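Local coordinates for protein putative phosphoglycolate phosphatase (Lactobacillus delbrueckii, PDB 2HI0) that probably hydrolyses 2-phosphoglycolate to glycolate and phosphate, as a phosphatase of the haloacid dehalogenase superfamily, at residues 161-164 with 165-169; 196-200 with 201-205. All coordinates share one frame; numbering follows the deposited sequence.

Contact 1: 161-164 with 165-169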
loop_
_atom_site.group_PDB
_atom_site.type_symbol
_atom_site.label_atom_id
_atom_site.label_comp_id
_atom_site.label_asym_id
_atom_site.label_seq_id
_atom_site.Cartn_x
_atom_site.Cartn_y
_atom_site.Cartn_z
ATOM N N GLY A 161 -6.931 14.864 -6.580
ATOM C CA GLY A 161 -6.373 15.673 -7.635
ATOM C C GLY A 161 -4.999 15.249 -8.133
ATOM O O GLY A 161 -4.474 15.828 -9.082
ATOM N N ILE A 162 -4.416 14.232 -7.487
ATOM C CA ILE A 162 -3.154 13.658 -7.924
ATOM C C ILE A 162 -3.348 12.151 -8.127
ATOM O O ILE A 162 -3.889 11.461 -7.236
ATOM C CB ILE A 162 -2.079 13.898 -6.875
ATOM C CG1 ILE A 162 -1.922 15.412 -6.641
ATOM C CG2 ILE A 162 -0.721 13.257 -7.282
ATOM C CD1 ILE A 162 -1.320 16.160 -7.857
ATOM N N ARG A 163 -2.944 11.641 -9.278
ATOM C CA ARG A 163 -3.183 10.217 -9.572
ATOM C C ARG A 163 -2.543 9.246 -8.557
ATOM O O ARG A 163 -1.384 9.415 -8.134
ATOM C CB ARG A 163 -2.758 9.831 -10.992
ATOM C CG ARG A 163 -3.485 10.582 -12.060
ATOM C CD ARG A 163 -3.161 10.084 -13.416
ATOM N NE ARG A 163 -1.745 10.271 -13.798
ATOM C CZ ARG A 163 -1.243 9.948 -14.991
ATOM N NH1 ARG A 163 -2.019 9.374 -15.899
ATOM N NH2 ARG A 163 0.034 10.126 -15.258
ATOM N N ARG A 164 -3.325 8.211 -8.210
ATOM C CA ARG A 164 -2.862 7.164 -7.351
ATOM C C ARG A 164 -1.894 6.247 -8.079
ATOM O O ARG A 164 -1.810 6.268 -9.296
ATOM C CB ARG A 164 -4.064 6.392 -6.819
ATOM C CG ARG A 164 -4.820 5.650 -7.949
ATOM C CD ARG A 164 -5.805 4.654 -7.330
ATOM N NE ARG A 164 -6.656 4.006 -8.341
ATOM C CZ ARG A 164 -6.353 2.905 -9.016
ATOM N NH1 ARG A 164 -5.188 2.284 -8.874
ATOM N NH2 ARG A 164 -7.244 2.414 -9.862
ATOM N N LYS A 165 -1.195 5.440 -7.309
ATOM C CA LYS A 165 -0.382 4.352 -7.861
ATOM C C LYS A 165 -1.407 3.430 -8.560
ATOM O O LYS A 165 -2.534 3.212 -8.035
ATOM C CB LYS A 165 0.348 3.567 -6.753
ATOM C CG LYS A 165 1.427 4.293 -5.932
ATOM C CD LYS A 165 1.574 3.661 -4.528
ATOM C CE LYS A 165 2.016 2.218 -4.632
ATOM N NZ LYS A 165 2.006 1.520 -3.305
ATOM N N PRO A 166 -1.025 2.817 -9.683
ATOM C CA PRO A 166 0.306 2.744 -10.282
ATOM C C PRO A 166 0.682 3.811 -11.299
ATOM O O PRO A 166 1.716 3.622 -11.947
ATOM C CB PRO A 166 0.287 1.355 -10.924
ATOM C CG PRO A 166 -1.113 1.182 -11.415
ATOM C CD PRO A 166 -1.981 1.925 -10.400
ATOM N N ALA A 167 -0.060 4.941 -11.375
ATOM C CA ALA A 167 0.435 6.081 -12.163
ATOM C C ALA A 167 1.771 6.489 -11.571
ATOM O O ALA A 167 1.984 6.305 -10.354
ATOM C CB ALA A 167 -0.535 7.275 -12.134
ATOM N N PRO A 168 2.674 7.029 -12.407
ATOM C CA PRO A 168 3.992 7.375 -11.857
ATOM C C PRO A 168 4.049 8.656 -11.015
ATOM O O PRO A 168 5.108 8.940 -10.435
ATOM C CB PRO A 168 4.850 7.569 -13.107
ATOM C CG PRO A 168 3.899 7.904 -14.169
ATOM C CD PRO A 168 2.621 7.191 -13.859
ATOM N N ASP A 169 2.965 9.426 -10.955
ATOM C CA ASP A 169 3.064 10.769 -10.463
ATOM C C ASP A 169 3.636 10.871 -9.035
ATOM O O ASP A 169 4.479 11.720 -8.724
ATOM C CB ASP A 169 1.692 11.446 -10.487
ATOM C CG ASP A 169 1.033 11.463 -11.867
ATOM O OD1 ASP A 169 0.991 10.417 -12.531
ATOM O OD2 ASP A 169 0.504 12.512 -12.266
HETATM O O HOH W 1 0.977 8.097 -8.557
#

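Contact 2: 196-200 with 201-205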
loop_
_atom_site.group_PDB
_atom_site.type_symbol
_atom_site.label_atom_id
_atom_site.label_comp_id
_atom_site.label_asym_id
_atom_site.label_seq_id
_atom_site.Cartn_x
_atom_site.Cartn_y
_atom_site.Cartn_z
ATOM N N GLN A 196 3.567 -2.853 -10.692
ATOM C CA GLN A 196 3.261 -1.934 -11.774
ATOM C C GLN A 196 3.833 -0.511 -11.581
ATOM O O GLN A 196 4.323 0.135 -12.520
ATOM C CB GLN A 196 1.761 -1.864 -11.933
ATOM C CG GLN A 196 1.145 -3.182 -12.374
ATOM C CD GLN A 196 -0.368 -3.127 -12.307
ATOM O OE1 GLN A 196 -0.978 -2.065 -12.576
ATOM N NE2 GLN A 196 -0.996 -4.259 -11.967
ATOM N N THR A 197 3.742 -0.027 -10.362
ATOM C CA THR A 197 4.237 1.291 -10.030
ATOM C C THR A 197 5.747 1.385 -10.385
ATOM O O THR A 197 6.203 2.369 -11.006
ATOM C CB THR A 197 4.040 1.559 -8.547
ATOM O OG1 THR A 197 2.627 1.646 -8.269
ATOM C CG2 THR A 197 4.712 2.882 -8.147
ATOM N N ALA A 198 6.500 0.362 -9.977
ATOM C CA ALA A 198 7.963 0.290 -10.276
ATOM C C ALA A 198 8.238 0.350 -11.776
ATOM O O ALA A 198 9.031 1.163 -12.238
ATOM C CB ALA A 198 8.587 -0.949 -9.658
ATOM N N ARG A 199 7.552 -0.506 -12.531
ATOM C CA ARG A 199 7.763 -0.531 -13.994
ATOM C C ARG A 199 7.403 0.799 -14.641
ATOM O O ARG A 199 8.110 1.282 -15.517
ATOM C CB ARG A 199 6.957 -1.648 -14.644
ATOM C CG ARG A 199 7.263 -1.780 -16.169
ATOM C CD ARG A 199 7.559 -3.183 -16.515
ATOM N NE ARG A 199 8.047 -3.353 -17.880
ATOM C CZ ARG A 199 8.628 -4.476 -18.298
ATOM N NH1 ARG A 199 8.823 -5.469 -17.434
ATOM N NH2 ARG A 199 9.037 -4.620 -19.563
ATOM N N ASN A 200 6.288 1.386 -14.191
ATOM C CA ASN A 200 5.812 2.680 -14.687
ATOM C C ASN A 200 6.732 3.849 -14.307
ATOM O O ASN A 200 6.762 4.889 -14.986
ATOM C CB ASN A 200 4.327 2.971 -14.276
ATOM C CG ASN A 200 3.344 1.924 -14.805
ATOM O OD1 ASN A 200 3.677 1.162 -15.713
ATOM N ND2 ASN A 200 2.144 1.848 -14.200
ATOM N N SER A 201 7.565 3.621 -13.286
ATOM C CA SER A 201 8.518 4.618 -12.809
ATOM C C SER A 201 9.954 4.292 -13.221
ATOM O O SER A 201 10.873 4.943 -12.756
ATOM C CB SER A 201 8.445 4.730 -11.295
ATOM O OG SER A 201 7.131 5.111 -10.860
ATOM N N GLU A 202 10.120 3.312 -14.095
ATOM C CA GLU A 202 11.399 2.959 -14.681
ATOM C C GLU A 202 12.434 2.597 -13.578
ATOM O O GLU A 202 13.607 2.988 -13.637
ATOM C CB GLU A 202 11.908 4.062 -15.620
ATOM C CG GLU A 202 10.916 4.459 -16.762
ATOM C CD GLU A 202 10.601 3.358 -17.810
ATOM O OE1 GLU A 202 11.341 2.352 -17.937
ATOM O OE2 GLU A 202 9.591 3.524 -18.530
HETATM N N MSE A 203 11.964 1.836 -12.590
HETATM C CA MSE A 203 12.847 1.360 -11.517
HETATM C C MSE A 203 12.579 -0.105 -11.150
HETATM O O MSE A 203 11.535 -0.687 -11.474
HETATM C CB MSE A 203 12.721 2.254 -10.310
HETATM C CG MSE A 203 11.396 2.159 -9.659
HETATM SE SE MSE A 203 11.312 3.361 -8.107
HETATM C CE MSE A 203 11.567 5.030 -8.908
ATOM N N ASP A 204 13.591 -0.714 -10.535
ATOM C CA ASP A 204 13.501 -2.079 -10.046
ATOM C C ASP A 204 12.499 -2.175 -8.898
ATOM O O ASP A 204 12.152 -1.191 -8.237
ATOM C CB ASP A 204 14.887 -2.553 -9.519
ATOM C CG ASP A 204 15.956 -2.673 -10.602
ATOM O OD1 ASP A 204 15.640 -2.579 -11.793
ATOM O OD2 ASP A 204 17.149 -2.888 -10.273
ATOM N N GLU A 205 12.089 -3.411 -8.630
ATOM C CA GLU A 205 11.105 -3.715 -7.566
ATOM C C GLU A 205 11.471 -4.976 -6.784
ATOM O O GLU A 205 11.964 -5.953 -7.341
ATOM C CB GLU A 205 9.668 -3.846 -8.141
ATOM C CG GLU A 205 8.527 -3.608 -7.157
ATOM C CD GLU A 205 7.828 -4.879 -6.601
ATOM O OE1 GLU A 205 8.212 -6.050 -6.887
ATOM O OE2 GLU A 205 6.830 -4.650 -5.848
HETATM O O HOH W 2 10.275 0.194 -16.926
#

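Contact 1: 161-164 with 165-169
Two torsions bring Arg163 onto Asp169: CG of the arginine lies beside its backbone N (chi1 -60°), and a bend at chi3 (-64°) swings the guanidinium toward the Asp169 carboxylate. There it grips the aspartate side-on, with both bonds going to one oxygen, NE to OD1 at 3.0 Å and NH2 to OD1 at 2.9 Å. NH2 uses the syn lone pair of OD1, whereas NE comes from above the carboxylate plane; with the two flat groups steeply inclined to each other (79°), this is a salt bridge on a single oxygen and not a coplanar fork. CB of Ala167 lies over one face of the same guanidinium and also packs on the arginine stem, Arg163 CB to Ala167 CB being 3.6 Å.

The neighbouring arginine is held differently. From Arg164 an extended chain carries NH1 to the carbonyl of the next residue, Lys165 O, at 2.9 Å, in the plane of that carbonyl, and brings NH1 alongside CD of Pro166. The backbone closes through Ala167 N to Arg164 O (3.0 Å), spanning the cis peptide before Pro166. A water inside the bend donates to both Arg163 O and Ala167 O.

Lys165 turns its chain the other way, and its NZ bridges to Asp194 and to Asp10 of the sodium site, a position consistent with the lysine found near the catalytic aspartate in haloacid dehalogenase phosphatases. Charge pairing, backbone bonds and a bridging water thus hold a turn that presents the end of this lysine to the sodium site, the probable active site.

Contact 2: 196-200 with 201-205
Ser201 lies one turn beyond Thr197, and its side chain doubles back onto that residue's carbonyl. From CB, 3.3 Å from Thr197 O, the chain places OG beside its own backbone N (chi1 -59°), where OG donates to Thr197 O at 2.9 Å, tilted from the carbonyl plane. The amide of Ser201 reaches the same oxygen only weakly; its straighter bond, still well bent, runs to Ala198 O from above the carbonyl plane. Replacing this serine by alanine would remove the hydroxyl, and Thr197 O would probably keep from residues 201-205 no more than the weak amide bond.

The helix ends in a Schellman motif. Glu202, with positive phi (58°), is the C' residue: Met203 N meets Ala198 O at 3.0 Å in a nearly straight bond (171°), and Glu202 N meets Arg199 O at 3.2 Å. Ala198 O therefore takes two donors, Met203 N and Ser201 N, from opposite faces of its plane. A water joins Arg199 O to OE1 of Glu202.

Past the reversal, CB of Ala198 packs closely on CB of Glu205 (3.4 Å) and more loosely on CG of the selenomethionine Met203 (4.2 Å). This is the turn of a beta-alpha-beta unit, passing from helix 192-200 into strand 204-208; Ala198 and Met203 also touch Tyr187 of strand 185-189, while Ser201 and Met203 rest against Thr171 of helix 169-178.

Overall arrangement
Contact 1 comes first along the chain, in the loop between strand 154-158 and helix 169-178; contact 2 follows where helix 192-200 gives way to strand 204-208. Their centres lie about 13 Å apart, yet they touch: Pro166 O probably accepts a hydrogen bond from Asn200 ND2 (2.9 Å), and Lys165 and Pro166 pack on Thr197. Both belong to the parallel-sheet domain of the haloacid dehalogenase fold, in which strands 154-158 and 204-208 flank the central strands 128-133, 6-9 and 185-189. The same C-terminal end of helix 192-200 that leads into strand 204-208 also packs against the loop carrying Lys165 toward the sodium site of Asp10, Asp12 and Asp190.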